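Local structure of alpha-catenin-like protein hmp-1 (Caenorhabditis elegans, 5XA5) at residues I183-A194 against L206-A217. The protein links cadherin-bound beta-catenin to actin filaments at cell junctions and is required for cell migration and shape change during embryonic body enclosure and elongation. Sequence-based numbering, arbitrary orientation. Where two conformers were deposited one is given.
Sequences IEELDITVRRRA and LLAARSALRQTA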
ATOM      1  N   ILE A 183      17.166  -6.809  -9.224  1.00 20.70           N
ATOM      2  CA  ILE A 183      17.626  -5.838  -8.231  1.00 18.18           C
ATOM      3  C   ILE A 183      17.348  -4.413  -8.702  1.00 22.74           C
ATOM      4  O   ILE A 183      16.996  -3.559  -7.888  1.00 24.91           O
ATOM      5  CB  ILE A 183      19.113  -6.027  -7.936  1.00 19.69           C
ATOM      6  CG1 ILE A 183      19.296  -7.312  -7.125  1.00 22.63           C
ATOM      7  CG2 ILE A 183      19.679  -4.843  -7.164  1.00 23.57           C
ATOM      8  CD1 ILE A 183      20.723  -7.643  -6.780  1.00 22.75           C
ATOM      9  N   GLU A 184      17.483  -4.157 -10.005  1.00 21.00           N
ATOM     10  CA  GLU A 184      17.126  -2.841 -10.526  1.00 23.49           C
ATOM     11  C   GLU A 184      15.643  -2.516 -10.309  1.00 24.99           C
ATOM     12  O   GLU A 184      15.317  -1.396  -9.913  1.00 27.48           O
ATOM     13  CB  GLU A 184      17.470  -2.736 -12.013  1.00 24.54           C
ATOM     14  CG  GLU A 184      18.952  -2.579 -12.310  1.00 25.16           C
ATOM     15  CD  GLU A 184      19.494  -1.193 -12.000  1.00 32.63           C
ATOM     16  OE1 GLU A 184      18.696  -0.249 -11.796  1.00 35.36           O
ATOM     17  OE2 GLU A 184      20.735  -1.049 -11.981  1.00 38.16           O
ATOM     18  N   GLU A 185      14.773  -3.494 -10.561  1.00 25.12           N
ATOM     19  CA  GLU A 185      13.332  -3.371 -10.324  1.00 26.75           C
ATOM     20  C   GLU A 185      13.042  -3.110  -8.848  1.00 30.31           C
ATOM     21  O   GLU A 185      12.264  -2.221  -8.491  1.00 28.87           O
ATOM     22  CB  GLU A 185      12.606  -4.644 -10.776  1.00 28.50           C
ATOM     23  CG  GLU A 185      11.937  -4.596 -12.131  1.00 52.40           C
ATOM     24  CD  GLU A 185      11.865  -5.965 -12.800  1.00 65.67           C
ATOM     25  OE1 GLU A 185      12.276  -6.968 -12.172  1.00 59.29           O
ATOM     26  OE2 GLU A 185      11.391  -6.043 -13.956  1.00 69.82           O
ATOM     27  N   LEU A 186      13.670  -3.899  -7.984  1.00 25.93           N
ATOM     28  CA  LEU A 186      13.466  -3.763  -6.546  1.00 23.00           C
ATOM     29  C   LEU A 186      13.956  -2.411  -6.073  1.00 28.43           C
ATOM     30  O   LEU A 186      13.323  -1.773  -5.241  1.00 30.06           O
ATOM     31  CB  LEU A 186      14.192  -4.878  -5.795  1.00 22.86           C
ATOM     32  CG  LEU A 186      14.090  -4.918  -4.271  1.00 22.33           C
ATOM     33  CD1 LEU A 186      12.645  -5.129  -3.794  1.00 22.18           C
ATOM     34  CD2 LEU A 186      15.008  -5.989  -3.680  1.00 21.29           C
ATOM     35  N   ASP A 187      15.092  -1.979  -6.609  1.00 27.51           N
ATOM     36  CA  ASP A 187      15.696  -0.714  -6.199  1.00 30.72           C
ATOM     37  C   ASP A 187      14.740   0.452  -6.430  1.00 32.44           C
ATOM     38  O   ASP A 187      14.600   1.320  -5.569  1.00 31.59           O
ATOM     39  CB  ASP A 187      17.006  -0.489  -6.961  1.00 34.89           C
ATOM     40  CG  ASP A 187      17.789   0.689  -6.440  1.00 45.97           C
ATOM     41  OD1 ASP A 187      18.647   0.482  -5.557  1.00 46.51           O
ATOM     42  OD2 ASP A 187      17.546   1.821  -6.909  1.00 40.80           O
ATOM     43  N   ILE A 188      14.069   0.459  -7.578  1.00 28.36           N
ATOM     44  CA  ILE A 188      13.106   1.517  -7.885  1.00 31.11           C
ATOM     45  C   ILE A 188      11.970   1.553  -6.872  1.00 33.11           C
ATOM     46  O   ILE A 188      11.642   2.614  -6.341  1.00 31.42           O
ATOM     47  CB  ILE A 188      12.499   1.347  -9.293  1.00 36.35           C
ATOM     48  CG1 ILE A 188      13.585   1.476 -10.358  1.00 42.58           C
ATOM     49  CG2 ILE A 188      11.391   2.371  -9.532  1.00 49.04           C
ATOM     50  CD1 ILE A 188      13.180   0.945 -11.714  1.00 53.88           C
ATOM     51  N   THR A 189      11.380   0.396  -6.574  1.00 24.95           N
ATOM     52  CA  THR A 189      10.224   0.345  -5.689  0.56 23.30           C
ATOM     53  C   THR A 189      10.626   0.668  -4.253  1.00 27.36           C
ATOM     54  O   THR A 189       9.881   1.317  -3.509  1.00 27.62           O
ATOM     55  CB  THR A 189       9.531  -1.027  -5.738  0.56 37.36           C
ATOM     56  OG1 THR A 189      10.324  -1.987  -5.042  0.56 43.69           O
ATOM     57  CG2 THR A 189       9.350  -1.473  -7.176  0.56 28.87           C
ATOM     58  N   VAL A 190      11.820   0.235  -3.854  1.00 24.00           N
ATOM     59  CA  VAL A 190      12.278   0.527  -2.499  1.00 21.78           C
ATOM     60  C   VAL A 190      12.589   2.013  -2.293  1.00 26.79           C
ATOM     61  O   VAL A 190      12.289   2.575  -1.237  1.00 24.13           O
ATOM     62  CB  VAL A 190      13.512  -0.330  -2.157  1.00 22.91           C
ATOM     63  CG1 VAL A 190      14.227   0.206  -0.936  1.00 23.38           C
ATOM     64  CG2 VAL A 190      13.061  -1.744  -1.946  1.00 22.86           C
ATOM     65  N   ARG A 191      13.202   2.651  -3.285  1.00 25.26           N
ATOM     66  CA  ARG A 191      13.459   4.092  -3.198  1.00 27.14           C
ATOM     67  C   ARG A 191      12.156   4.869  -3.069  1.00 27.27           C
ATOM     68  O   ARG A 191      12.071   5.839  -2.298  1.00 27.70           O
ATOM     69  CB  ARG A 191      14.241   4.564  -4.422  1.00 30.98           C
ATOM     70  CG  ARG A 191      15.724   4.295  -4.339  1.00 46.47           C
ATOM     71  CD  ARG A 191      16.416   4.642  -5.642  1.00 62.95           C
ATOM     72  NE  ARG A 191      17.855   4.415  -5.564  1.00 72.98           N
ATOM     73  CZ  ARG A 191      18.768   5.330  -5.876  1.00 79.04           C
ATOM     74  NH1 ARG A 191      18.387   6.531  -6.288  1.00 80.08           N
ATOM     75  NH2 ARG A 191      20.059   5.045  -5.774  1.00 74.90           N
ATOM     76  N   ARG A 192      11.147   4.463  -3.827  1.00 27.97           N
ATOM     77  CA  ARG A 192       9.851   5.150  -3.770  1.00 24.66           C
ATOM     78  C   ARG A 192       9.180   4.908  -2.428  1.00 28.51           C
ATOM     79  O   ARG A 192       8.587   5.829  -1.858  1.00 27.91           O
ATOM     80  CB  ARG A 192       8.938   4.710  -4.914  1.00 31.98           C
ATOM     81  CG  ARG A 192       9.482   5.075  -6.290  1.00 32.82           C
ATOM     82  CD  ARG A 192       8.569   4.605  -7.415  1.00 50.96           C
ATOM     83  NE  ARG A 192       7.408   5.473  -7.583  1.00 76.89           N
ATOM     84  CZ  ARG A 192       6.145   5.067  -7.502  1.00 89.51           C
ATOM     85  NH1 ARG A 192       5.870   3.795  -7.251  1.00 97.20           N
ATOM     86  NH2 ARG A 192       5.159   5.936  -7.674  1.00 88.66           N
ATOM     87  N   ARG A 193       9.293   3.683  -1.916  1.00 23.36           N
ATOM     88  CA  ARG A 193       8.750   3.380  -0.598  1.00 25.46           C
ATOM     89  C   ARG A 193       9.423   4.237   0.468  1.00 27.10           C
ATOM     90  O   ARG A 193       8.767   4.748   1.385  1.00 25.97           O
ATOM     91  CB  ARG A 193       8.917   1.884  -0.275  1.00 22.98           C
ATOM     92  CG  ARG A 193       8.354   1.486   1.073  1.00 22.16           C
ATOM     93  CD  ARG A 193       6.877   1.763   1.087  1.00 26.00           C
ATOM     94  NE  ARG A 193       6.271   1.362   2.349  1.00 27.16           N
ATOM     95  CZ  ARG A 193       4.966   1.464   2.590  1.00 27.57           C
ATOM     96  NH1 ARG A 193       4.158   1.944   1.652  1.00 27.43           N
ATOM     97  NH2 ARG A 193       4.483   1.114   3.770  1.00 27.56           N
ATOM     98  N   ALA A 194      10.741   4.391   0.358  1.00 24.54           N
ATOM     99  CA  ALA A 194      11.475   5.183   1.327  1.00 26.92           C
ATOM    100  C   ALA A 194      10.963   6.620   1.388  1.00 25.87           C
ATOM    101  O   ALA A 194      10.822   7.181   2.466  1.00 28.14           O
ATOM    102  CB  ALA A 194      12.955   5.163   0.998  1.00 27.47           C
ATOM    103  N   LEU A 206      15.734   1.658   5.587  1.00 25.33           N
ATOM    104  CA  LEU A 206      15.410   1.043   4.308  1.00 22.90           C
ATOM    105  C   LEU A 206      16.456   1.439   3.276  1.00 24.40           C
ATOM    106  O   LEU A 206      16.922   0.600   2.495  1.00 25.95           O
ATOM    107  CB  LEU A 206      14.002   1.452   3.839  1.00 24.00           C
ATOM    108  CG  LEU A 206      13.407   0.634   2.687  1.00 23.07           C
ATOM    109  CD1 LEU A 206      13.201  -0.792   3.130  1.00 22.82           C
ATOM    110  CD2 LEU A 206      12.075   1.217   2.223  1.00 23.77           C
ATOM    111  N   LEU A 207      16.843   2.709   3.284  1.00 25.42           N
ATOM    112  CA  LEU A 207      17.845   3.182   2.342  1.00 24.28           C
ATOM    113  C   LEU A 207      19.207   2.551   2.611  1.00 24.80           C
ATOM    114  O   LEU A 207      19.957   2.286   1.674  1.00 24.60           O
ATOM    115  CB  LEU A 207      17.943   4.711   2.392  1.00 27.04           C
ATOM    116  CG  LEU A 207      16.726   5.362   1.728  1.00 30.57           C
ATOM    117  CD1 LEU A 207      16.845   6.872   1.814  1.00 36.10           C
ATOM    118  CD2 LEU A 207      16.547   4.901   0.274  1.00 29.13           C
ATOM    119  N   ALA A 208      19.513   2.308   3.880  1.00 24.69           N
ATOM    120  CA  ALA A 208      20.784   1.681   4.217  1.00 24.09           C
ATOM    121  C   ALA A 208      20.816   0.259   3.698  1.00 24.23           C
ATOM    122  O   ALA A 208      21.830  -0.185   3.147  1.00 26.62           O
ATOM    123  CB  ALA A 208      21.025   1.705   5.707  1.00 27.52           C
ATOM    124  N   ALA A 209      19.714  -0.459   3.887  1.00 25.28           N
ATOM    125  CA  ALA A 209      19.624  -1.835   3.398  1.00 22.67           C
ATOM    126  C   ALA A 209      19.676  -1.872   1.870  1.00 24.50           C
ATOM    127  O   ALA A 209      20.330  -2.753   1.294  1.00 23.83           O
ATOM    128  CB  ALA A 209      18.345  -2.513   3.929  1.00 25.31           C
ATOM    129  N   ARG A 210      18.990  -0.929   1.209  1.00 24.63           N
ATOM    130  CA  ARG A 210      19.084  -0.796  -0.245  1.00 23.90           C
ATOM    131  C   ARG A 210      20.539  -0.642  -0.704  1.00 25.52           C
ATOM    132  O   ARG A 210      21.004  -1.341  -1.609  1.00 25.78           O
ATOM    133  CB  ARG A 210      18.243   0.399  -0.742  1.00 22.54           C
ATOM    134  CG  ARG A 210      18.175   0.497  -2.258  1.00 26.58           C
ATOM    135  CD  ARG A 210      18.020   1.941  -2.743  1.00 40.33           C
ATOM    136  NE  ARG A 210      19.212   2.728  -2.429  1.00 60.04           N
ATOM    137  CZ  ARG A 210      20.291   2.800  -3.204  1.00 72.82           C
ATOM    138  NH1 ARG A 210      20.337   2.136  -4.351  1.00 81.31           N
ATOM    139  NH2 ARG A 210      21.329   3.535  -2.832  1.00 74.47           N
ATOM    140  N   SER A 211      21.258   0.265  -0.062  1.00 23.35           N
ATOM    141  CA  SER A 211      22.648   0.503  -0.413  0.52 23.61           C
ATOM    142  C   SER A 211      23.495  -0.755  -0.230  1.00 26.43           C
ATOM    143  O   SER A 211      24.344  -1.066  -1.076  1.00 27.51           O
ATOM    144  CB  SER A 211      23.205   1.647   0.426  0.52 29.45           C
ATOM    145  OG  SER A 211      22.472   2.829   0.177  0.52 33.60           O
ATOM    146  N   ALA A 212      23.257  -1.465   0.869  1.00 24.62           N
ATOM    147  CA  ALA A 212      24.016  -2.685   1.161  1.00 23.56           C
ATOM    148  C   ALA A 212      23.744  -3.743   0.096  1.00 28.11           C
ATOM    149  O   ALA A 212      24.666  -4.422  -0.358  1.00 26.25           O
ATOM    150  CB  ALA A 212      23.667  -3.212   2.540  1.00 24.60           C
ATOM    151  N   LEU A 213      22.480  -3.901  -0.298  1.00 21.57           N
ATOM    152  CA  LEU A 213      22.173  -4.828  -1.376  1.00 21.00           C
ATOM    153  C   LEU A 213      22.906  -4.447  -2.662  1.00 24.78           C
ATOM    154  O   LEU A 213      23.484  -5.316  -3.321  1.00 24.16           O
ATOM    155  CB  LEU A 213      20.658  -4.892  -1.635  1.00 22.53           C
ATOM    156  CG  LEU A 213      20.212  -5.730  -2.839  1.00 25.71           C
ATOM    157  CD1 LEU A 213      20.644  -7.187  -2.685  1.00 28.68           C
ATOM    158  CD2 LEU A 213      18.702  -5.628  -3.096  1.00 21.55           C
ATOM    159  N   ARG A 214      22.866  -3.168  -3.044  1.00 23.94           N
ATOM    160  CA  ARG A 214      23.505  -2.748  -4.287  1.00 26.17           C
ATOM    161  C   ARG A 214      25.014  -2.975  -4.289  1.00 25.71           C
ATOM    162  O   ARG A 214      25.603  -3.289  -5.327  1.00 30.31           O
ATOM    163  CB  ARG A 214      23.226  -1.266  -4.569  1.00 30.59           C
ATOM    164  CG  ARG A 214      21.779  -0.939  -4.832  1.00 41.28           C
ATOM    165  CD  ARG A 214      21.130  -1.911  -5.797  1.00 47.27           C
ATOM    166  NE  ARG A 214      21.791  -1.977  -7.102  1.00 55.98           N
ATOM    167  CZ  ARG A 214      21.458  -1.242  -8.161  1.00 61.16           C
ATOM    168  NH1 ARG A 214      20.484  -0.342  -8.077  1.00 52.01           N
ATOM    169  NH2 ARG A 214      22.113  -1.394  -9.304  1.00 52.35           N
ATOM    170  N   GLN A 215      25.648  -2.806  -3.136  1.00 24.71           N
ATOM    171  CA  GLN A 215      27.093  -3.012  -3.021  1.00 26.47           C
ATOM    172  C   GLN A 215      27.458  -4.488  -2.968  1.00 28.46           C
ATOM    173  O   GLN A 215      28.490  -4.907  -3.510  1.00 29.95           O
ATOM    174  CB  GLN A 215      27.621  -2.308  -1.774  1.00 32.45           C
ATOM    175  CG  GLN A 215      28.970  -2.825  -1.289  1.00 64.10           C
ATOM    176  CD  GLN A 215      29.196  -2.575   0.190  1.00 93.29           C
ATOM    177  OE1 GLN A 215      29.208  -3.509   0.993  1.00102.60           O
ATOM    178  NE2 GLN A 215      29.375  -1.309   0.558  1.00101.73           N
ATOM    179  N   THR A 216      26.628  -5.283  -2.301  1.00 23.74           N
ATOM    180  CA  THR A 216      26.959  -6.685  -2.057  0.77 24.54           C
ATOM    181  C   THR A 216      26.722  -7.578  -3.273  1.00 26.19           C
ATOM    182  O   THR A 216      27.492  -8.497  -3.540  1.00 25.13           O
ATOM    183  CB  THR A 216      26.152  -7.237  -0.863  0.77 30.68           C
ATOM    184  OG1 THR A 216      26.505  -6.506   0.317  0.77 30.81           O
ATOM    185  CG2 THR A 216      26.455  -8.701  -0.650  0.77 29.66           C
ATOM    186  N   ALA A 217      25.656  -7.324  -4.028  1.00 22.62           N
ATOM    187  CA  ALA A 217      25.357  -8.265  -5.104  1.00 20.83           C
ATOM    188  C   ALA A 217      26.485  -8.413  -6.164  1.00 23.37           C
ATOM    189  O   ALA A 217      26.793  -9.543  -6.568  1.00 24.04           O
ATOM    190  CB  ALA A 217      24.021  -7.901  -5.769  1.00 22.55           C
TER
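Two consecutive antiparallel helices of the amino-terminal alpha-catenin helical bundle, a vinculin-family fold, meet here: helix 169-196 runs against helix 200-229, with local axes 9.9 Å apart at 162°. A salt-bridge network flanks an apolar seam. At the centre of the network, Asp187, its carboxylate set anti to the backbone N (chi1 -171°), turns OD1 to the opposing helix. Arg210 NH1 donates to the syn lone pair of Asp187 OD1 at 2.7 Å, the acceptor lying in the guanidinium plane while the carboxylate stands almost perpendicular to it. Asp187 OD1 also takes a weak bond from Arg214 NH1 at 3.2 Å, and OD2 pairs with Arg191 NE within its own helix. Both oxygens are thus engaged, which would be expected to favour the ionised carboxylate. Arg191 NH2 lies over one face of the Arg210 guanidinium, 3.3 Å from Arg210 NH1; the shared aspartate probably offsets this approach of like charges. An alanine in place of Arg210 would probably leave Asp187 OD1 with just the weak Arg214 bond across this contact and take the aliphatic cover from Arg191 CG.

On the bundle side, Val190 CG1 meets Leu206 CG at 3.7 Å and Leu186 CD2 abuts Leu213 CD2; toward the exposed edge, Ala194 CB rests on Leu207 CD2. Helix 117-165 packs against Ile183 and Leu186, and helix 234-258 against Leu213. Ile183 CD1 presses tightly on Ala217 CB, 3.5 Å away. Bends at chi2 and chi3 fold Arg214 past Ile183 CG2, and its NH2 makes a salt bridge to Glu184 OE2 at 3.0 Å, met from above the carboxylate plane.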